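Local coordinates for glutathione S-transferase (Acinetobacter baumannii, PDB 4MP4), which probably catalyses the conjugation of glutathione to electrophilic substrates, as a member of the glutathione S-transferase family, at residues Ser162-Ile165 and Val166-Glu169. Residues are numbered along the deposited sequence; the frame is centred on the assembly and turned at random.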
# COMPACT_ATOMS: atom_id res chain seq x y z
N SER A 162 19.21 3.65 12.45
CA SER A 162 18.61 3.00 13.60
C SER A 162 17.37 2.22 13.19
O SER A 162 16.87 2.36 12.08
CB SER A 162 18.27 4.03 14.68
OG SER A 162 17.46 5.07 14.18
N TRP A 163 16.88 1.41 14.10
CA TRP A 163 15.73 0.58 13.83
C TRP A 163 14.50 1.36 13.34
O TRP A 163 14.21 2.45 13.82
CB TRP A 163 15.38 -0.20 15.10
CG TRP A 163 14.27 -1.16 14.86
CD1 TRP A 163 14.39 -2.45 14.42
CD2 TRP A 163 12.88 -0.90 15.00
NE1 TRP A 163 13.15 -3.02 14.30
CE2 TRP A 163 12.20 -2.09 14.64
CE3 TRP A 163 12.12 0.21 15.39
CZ2 TRP A 163 10.81 -2.20 14.67
CZ3 TRP A 163 10.74 0.10 15.42
CH2 TRP A 163 10.10 -1.10 15.06
N SER A 164 13.80 0.81 12.35
CA SER A 164 12.47 1.29 11.99
C SER A 164 11.55 0.11 11.73
O SER A 164 12.02 -1.02 11.55
CB SER A 164 12.52 2.18 10.75
OG SER A 164 13.19 1.53 9.70
N ILE A 165 10.25 0.37 11.72
CA ILE A 165 9.27 -0.71 11.55
C ILE A 165 9.54 -1.52 10.26
O ILE A 165 9.13 -2.68 10.14
CB ILE A 165 7.82 -0.14 11.58
CG1 ILE A 165 6.77 -1.25 11.75
CG2 ILE A 165 7.54 0.69 10.36
CD1 ILE A 165 6.89 -2.01 13.05
N VAL A 166 10.27 -0.91 9.32
CA VAL A 166 10.52 -1.56 8.04
C VAL A 166 11.56 -2.67 8.21
O VAL A 166 11.60 -3.63 7.42
CB VAL A 166 10.93 -0.54 6.93
CG1 VAL A 166 11.04 -1.24 5.59
CG2 VAL A 166 9.91 0.57 6.82
N ASP A 167 12.39 -2.57 9.25
CA ASP A 167 13.31 -3.67 9.55
C ASP A 167 12.50 -4.93 9.87
O ASP A 167 12.81 -6.03 9.39
CB ASP A 167 14.29 -3.35 10.68
CG ASP A 167 15.32 -2.28 10.29
OD1 ASP A 167 16.20 -2.56 9.42
OD2 ASP A 167 15.24 -1.15 10.87
N ALA A 168 11.43 -4.74 10.65
CA ALA A 168 10.61 -5.87 11.06
C ALA A 168 9.86 -6.45 9.85
O ALA A 168 9.66 -7.67 9.76
CB ALA A 168 9.66 -5.46 12.19
N GLU A 169 9.47 -5.58 8.92
CA GLU A 169 8.71 -6.00 7.75
C GLU A 169 9.60 -6.76 6.76
O GLU A 169 9.17 -7.75 6.16
CB GLU A 169 8.06 -4.80 7.05
CG GLU A 169 7.06 -4.03 7.90
CD GLU A 169 6.71 -2.65 7.31
OE1 GLU A 169 7.42 -2.20 6.39
OE2 GLU A 169 5.73 -2.01 7.75
O HOH W 1 15.89 1.06 9.89
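Ser-164 and Asp-167 make one half of an N-terminal capping box, the Ser-X-X-Asp motif familiar from the C-terminal helical domain of glutathione transferases. The Ser-164 N-H points at Asp-167 OD2, with N and OD2 2.8 Å apart in a nearly straight bond (168°) that meets the oxygen almost along its C-O axis. The backbone adds a second link, Asp-167 N donating to Ser-164 O at 2.8 Å. The Ser-164 hydroxyl turns instead to a water, OG giving it a hydrogen, and this water donates to Asp-167 OD2 and Ser-162 O. Because Asp-167 OD1 binds Tyr-191 OH and Leu-159 N, the buried carboxylate is gripped at both oxygens, tying the loop and helix 186-196 to the start of helix 165-178. At the next residue the first helical bond forms, Glu-169 N donating to Ile-165 O at 3.2 Å, while Glu-169 OE2 is held by Gln-105. Trp-163 swings CG anti to its N (chi1 -175°), which lays the indole beside the Asp-167 side chain, ring and carboxylate planes 36° apart, with NE1 3.8 Å from Asp-167 CB. Trp-163 and Ala-168 flank the box like a hydrophobic staple, Trp-163 CZ2 lying 4.3 Å from Ala-168 CB.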